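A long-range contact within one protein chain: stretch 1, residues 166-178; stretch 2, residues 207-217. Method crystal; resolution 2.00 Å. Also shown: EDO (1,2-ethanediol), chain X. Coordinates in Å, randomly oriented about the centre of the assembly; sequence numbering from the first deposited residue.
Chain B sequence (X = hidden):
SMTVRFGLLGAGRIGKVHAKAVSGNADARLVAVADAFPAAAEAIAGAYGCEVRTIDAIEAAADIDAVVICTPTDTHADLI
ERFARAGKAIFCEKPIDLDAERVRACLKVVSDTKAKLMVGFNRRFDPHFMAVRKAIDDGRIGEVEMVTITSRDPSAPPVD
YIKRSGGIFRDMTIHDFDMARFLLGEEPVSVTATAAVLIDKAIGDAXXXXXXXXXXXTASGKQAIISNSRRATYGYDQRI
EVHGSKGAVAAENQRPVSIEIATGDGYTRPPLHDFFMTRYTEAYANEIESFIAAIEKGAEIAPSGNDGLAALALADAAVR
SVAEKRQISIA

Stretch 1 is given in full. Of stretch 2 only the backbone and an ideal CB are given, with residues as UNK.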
# COMPACT_ATOMS: atom_id res chain seq x y z
N GLY B 166 34.79 6.26 14.26
CA GLY B 166 34.27 7.19 15.23
C GLY B 166 32.98 6.77 15.96
O GLY B 166 32.43 7.57 16.74
N GLY B 167 32.49 5.58 15.66
CA GLY B 167 31.34 5.01 16.33
C GLY B 167 30.05 5.31 15.60
O GLY B 167 30.03 6.13 14.66
N ILE B 168 29.00 4.60 15.99
CA ILE B 168 27.78 4.56 15.21
C ILE B 168 27.19 5.97 15.00
O ILE B 168 26.68 6.28 13.90
CB ILE B 168 26.73 3.62 15.85
CG1 ILE B 168 25.52 3.46 14.94
CG2 ILE B 168 26.25 4.15 17.21
CD1 ILE B 168 24.64 2.31 15.37
N PHE B 169 27.31 6.84 15.99
CA PHE B 169 26.72 8.19 15.85
C PHE B 169 27.43 9.01 14.81
O PHE B 169 26.80 9.70 14.02
CB PHE B 169 26.71 8.91 17.18
CG PHE B 169 25.77 8.29 18.20
CD1 PHE B 169 24.40 8.25 17.96
CD2 PHE B 169 26.25 7.77 19.39
CE1 PHE B 169 23.53 7.71 18.88
CE2 PHE B 169 25.38 7.21 20.32
CZ PHE B 169 24.02 7.19 20.07
N ARG B 170 28.76 8.91 14.79
CA ARG B 170 29.58 9.63 13.81
C ARG B 170 29.55 8.98 12.43
O ARG B 170 29.70 9.67 11.43
CB ARG B 170 31.02 9.79 14.32
CG ARG B 170 31.08 10.53 15.64
CD ARG B 170 32.49 10.99 16.01
NE ARG B 170 32.57 11.66 17.31
CZ ARG B 170 32.72 11.06 18.48
NH1 ARG B 170 32.82 9.75 18.56
NH2 ARG B 170 32.77 11.80 19.61
N ASP B 171 29.35 7.67 12.38
CA ASP B 171 29.49 6.93 11.13
C ASP B 171 28.17 6.70 10.42
O ASP B 171 28.13 6.74 9.17
CB ASP B 171 30.18 5.59 11.33
CG ASP B 171 30.37 4.82 10.02
OD1 ASP B 171 31.21 5.27 9.22
OD2 ASP B 171 29.71 3.78 9.79
N MSE B 172 27.11 6.42 11.18
CA MSE B 172 25.81 6.07 10.59
C MSE B 172 24.81 7.17 10.84
O MSE B 172 24.23 7.74 9.91
CB MSE B 172 25.32 4.78 11.23
CG MSE B 172 23.97 4.35 10.68
SE MSE B 172 23.37 2.68 11.51
CE MSE B 172 21.69 2.71 10.52
N THR B 173 24.61 7.50 12.10
CA THR B 173 23.55 8.44 12.47
C THR B 173 23.79 9.84 11.94
O THR B 173 22.87 10.65 11.79
CB THR B 173 23.42 8.50 13.98
OG1 THR B 173 23.58 7.19 14.50
CG2 THR B 173 22.02 9.01 14.35
N ILE B 174 25.05 10.13 11.64
CA ILE B 174 25.42 11.37 11.02
C ILE B 174 24.53 11.77 9.82
O ILE B 174 24.16 12.92 9.69
CB ILE B 174 26.96 11.40 10.70
CG1 ILE B 174 27.41 12.83 10.43
CG2 ILE B 174 27.34 10.49 9.56
CD1 ILE B 174 28.90 13.06 10.51
N HIS B 175 24.21 10.84 8.94
CA HIS B 175 23.29 11.09 7.84
C HIS B 175 21.89 11.52 8.34
O HIS B 175 21.27 12.39 7.74
CB HIS B 175 23.10 9.83 7.03
CG HIS B 175 24.25 9.50 6.15
ND1 HIS B 175 24.57 10.27 5.05
CD2 HIS B 175 25.10 8.46 6.15
CE1 HIS B 175 25.61 9.72 4.44
NE2 HIS B 175 25.95 8.63 5.09
N ASP B 176 21.43 10.88 9.40
CA ASP B 176 20.13 11.19 10.01
C ASP B 176 20.11 12.48 10.77
O ASP B 176 19.10 13.16 10.73
CB ASP B 176 19.65 10.07 10.88
CG ASP B 176 19.56 8.76 10.13
OD1 ASP B 176 18.92 8.70 9.07
OD2 ASP B 176 20.20 7.79 10.59
N PHE B 177 21.22 12.85 11.43
CA PHE B 177 21.34 14.20 11.96
C PHE B 177 21.23 15.27 10.86
O PHE B 177 20.53 16.26 11.03
CB PHE B 177 22.62 14.41 12.73
CG PHE B 177 22.78 13.50 13.93
CD1 PHE B 177 21.78 13.39 14.88
CD2 PHE B 177 23.94 12.81 14.13
CE1 PHE B 177 21.94 12.56 16.00
CE2 PHE B 177 24.11 12.00 15.23
CZ PHE B 177 23.12 11.87 16.19
N ASP B 178 21.96 15.09 9.77
CA ASP B 178 21.79 15.97 8.61
C ASP B 178 20.34 16.01 8.08
O ASP B 178 19.79 17.09 7.84
CB ASP B 178 22.74 15.64 7.48
CG ASP B 178 22.58 16.60 6.34
OD1 ASP B 178 22.94 17.77 6.52
OD2 ASP B 178 22.03 16.22 5.29
N UNK B 207 34.14 -1.17 21.48
CA UNK B 207 33.84 0.17 22.00
C UNK B 207 32.70 0.92 21.30
O UNK B 207 32.58 2.14 21.48
CB UNK B 207 35.11 1.02 21.91
N UNK B 208 31.85 0.21 20.56
CA UNK B 208 30.80 0.84 19.77
C UNK B 208 29.43 0.28 20.21
O UNK B 208 29.35 -0.63 21.01
CB UNK B 208 31.03 0.61 18.28
N UNK B 209 28.37 0.85 19.66
CA UNK B 209 27.04 0.41 19.89
C UNK B 209 26.50 0.06 18.53
O UNK B 209 26.97 0.58 17.50
CB UNK B 209 26.19 1.46 20.61
N UNK B 210 25.42 -0.73 18.51
CA UNK B 210 24.79 -1.11 17.24
C UNK B 210 23.31 -0.80 17.08
O UNK B 210 22.74 -1.02 16.00
CB UNK B 210 24.98 -2.61 17.04
N UNK B 211 22.68 -0.28 18.13
CA UNK B 211 21.26 0.02 18.17
C UNK B 211 21.07 1.28 19.02
O UNK B 211 21.40 1.29 20.22
CB UNK B 211 20.46 -1.16 18.73
N UNK B 212 20.57 2.37 18.39
CA UNK B 212 20.55 3.67 19.05
C UNK B 212 19.25 4.40 18.73
O UNK B 212 18.66 4.22 17.65
CB UNK B 212 21.76 4.51 18.62
N UNK B 213 18.86 5.27 19.65
CA UNK B 213 17.66 6.07 19.55
C UNK B 213 18.07 7.48 20.00
O UNK B 213 18.81 7.65 20.97
CB UNK B 213 16.52 5.50 20.39
N UNK B 214 17.61 8.49 19.25
CA UNK B 214 17.97 9.89 19.55
C UNK B 214 16.74 10.79 19.45
O UNK B 214 15.91 10.56 18.64
CB UNK B 214 19.06 10.38 18.60
N UNK B 215 16.63 11.77 20.34
CA UNK B 215 15.67 12.85 20.21
C UNK B 215 16.43 14.17 20.15
O UNK B 215 17.24 14.48 21.04
CB UNK B 215 14.67 12.84 21.37
N UNK B 216 16.15 14.93 19.08
CA UNK B 216 16.62 16.27 18.88
C UNK B 216 15.48 17.26 19.10
O UNK B 216 14.34 16.95 18.73
CB UNK B 216 17.22 16.42 17.48
N UNK B 217 15.78 18.42 19.67
CA UNK B 217 14.74 19.43 19.85
C UNK B 217 15.32 20.79 19.51
O UNK B 217 16.49 21.08 19.82
CB UNK B 217 14.19 19.41 21.28
C1 EDO X . 28.14 2.55 7.20
O1 EDO X . 29.51 2.65 7.61
C2 EDO X . 27.31 3.76 7.66
O2 EDO X . 25.93 3.38 7.73

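Position 207 has phi/psi of 88/19, and an ideal CB there would find no atom of stretch 1 within 5.5 Å. Positive phi favours glycine, with asparagine a common second choice; the residue is Gly207, which closes the preceding helix in a Schellman motif.

At position 208 the CA-to-CB bond points toward the start of the helix in stretch 1, and the ideal CB lies 4.8 Å from Gly167 CA and 5.0 Å from Ile168 N. Backbone NH groups in the first turn of a helix lack partners within the helix, so a short acceptor would suit: aspartate, asparagine, serine or threonine. The residue is Asp208. With chi1 at -158° (t), its OD1 accepts a hydrogen bond from Ile168 N at 2.8 Å, with an N-H...O angle of 152°. The same OD1 takes a weak hydrogen bond from the backbone N of position 209 (2.9 Å) and lies 3.2 Å from Gly167 CA, an approach made easy by the lack of a side chain at that residue.

Position 209 points sideways, its ideal CB 4.3 Å from Ile168 CG2. Stretch 1 offers only the flank of an aliphatic side chain, so many residues with an apolar CB region would do. The residue is Tyr209, whose CB packs at 4.2 Å on Ile168 CG2, with chi1 at -66° (m). Its carbonyl O is 3.5 Å from Ile168 CB.

Positions 210 and 211 both point away, and stretch 1 sets little demand on either side chain; small or polar residues are as plausible as larger ones. They are Asp210 and Ser211, joined by a hydrogen bond from Ser211 OG to Asp210 OD1 (2.7 Å). The contact here is with the backbone, Ile168 CD1 lying 3.8 Å from Asp210 C.

The strand now alternates. Position 212 points toward the helix, with its ideal CB 3.7 Å from Phe169 CE1 and 4.7 Å from Ile168 CG2. So close an approach favours a compact residue, valine or alanine, or threonine, which has the same branched shape as valine with a hydroxyl in place of one methyl. Val212 sets CG1 against both Phe169 CZ (3.6 Å) and Ile168 CG2 (3.7 Å), and its CG2 reaches to 4.0 Å from Thr173 OG1.

Position 213 points away and is left unconstrained by stretch 1; it is Ser213.

Position 214 points toward two aromatic rings, its ideal CB 4.4 Å from Phe177 CE1 and 5.2 Å from Phe169 CE1. A branched aliphatic side chain, valine or isoleucine, could touch both. Val214 does so, with CG2 3.8 Å from Phe169 CE1 and CG1 4.0 Å from Phe177 CE1, the latter at the ring edge.

Position 215 is out of reach and its choice open; it holds Ile215.

At position 216 the bond points toward stretch 1 again, but nothing lies within 5.5 Å of the ideal CB, so a longer apolar side chain is needed to make contact: leucine, methionine or isoleucine. Leu216 brings CD1 to 4.2 Å from Phe177 CD1, at the edge of the ring.

Position 217 is out of reach; Gln217 makes no contact with the helix.

Stretch 2 (207-217) GDYDSVSVILQ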
# COMPACT_ATOMS: atom_id res chain seq x y z
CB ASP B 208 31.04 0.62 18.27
CG ASP B 208 30.34 1.65 17.40
OD1 ASP B 208 29.80 2.68 17.92
OD2 ASP B 208 30.34 1.42 16.16
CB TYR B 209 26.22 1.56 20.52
CG TYR B 209 26.64 2.00 21.92
CD1 TYR B 209 26.31 1.23 23.03
CD2 TYR B 209 27.31 3.21 22.13
CE1 TYR B 209 26.68 1.62 24.32
CE2 TYR B 209 27.67 3.61 23.41
CZ TYR B 209 27.36 2.80 24.49
OH TYR B 209 27.70 3.24 25.76
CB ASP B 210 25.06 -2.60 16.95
CG ASP B 210 24.41 -3.54 17.97
OD1 ASP B 210 23.27 -3.25 18.48
OD2 ASP B 210 25.06 -4.59 18.25
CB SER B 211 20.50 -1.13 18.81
OG SER B 211 20.75 -2.35 18.13
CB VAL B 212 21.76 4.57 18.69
CG1 VAL B 212 23.07 3.91 19.05
CG2 VAL B 212 21.81 4.92 17.22
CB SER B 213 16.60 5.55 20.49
OG SER B 213 16.28 4.21 20.28
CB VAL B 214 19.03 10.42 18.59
CG1 VAL B 214 19.51 11.78 19.04
CG2 VAL B 214 20.23 9.49 18.50
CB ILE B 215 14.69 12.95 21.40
CG1 ILE B 215 13.98 11.65 21.68
CG2 ILE B 215 13.68 14.07 21.12
CD1 ILE B 215 13.35 11.62 23.08
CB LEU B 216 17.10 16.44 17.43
CG LEU B 216 18.05 15.41 16.85
CD1 LEU B 216 18.44 15.81 15.43
CD2 LEU B 216 19.24 15.36 17.75
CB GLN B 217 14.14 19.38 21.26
CG GLN B 217 13.09 20.44 21.56
CD GLN B 217 12.27 20.13 22.77
OE1 GLN B 217 12.80 19.85 23.85
NE2 GLN B 217 10.96 20.15 22.61
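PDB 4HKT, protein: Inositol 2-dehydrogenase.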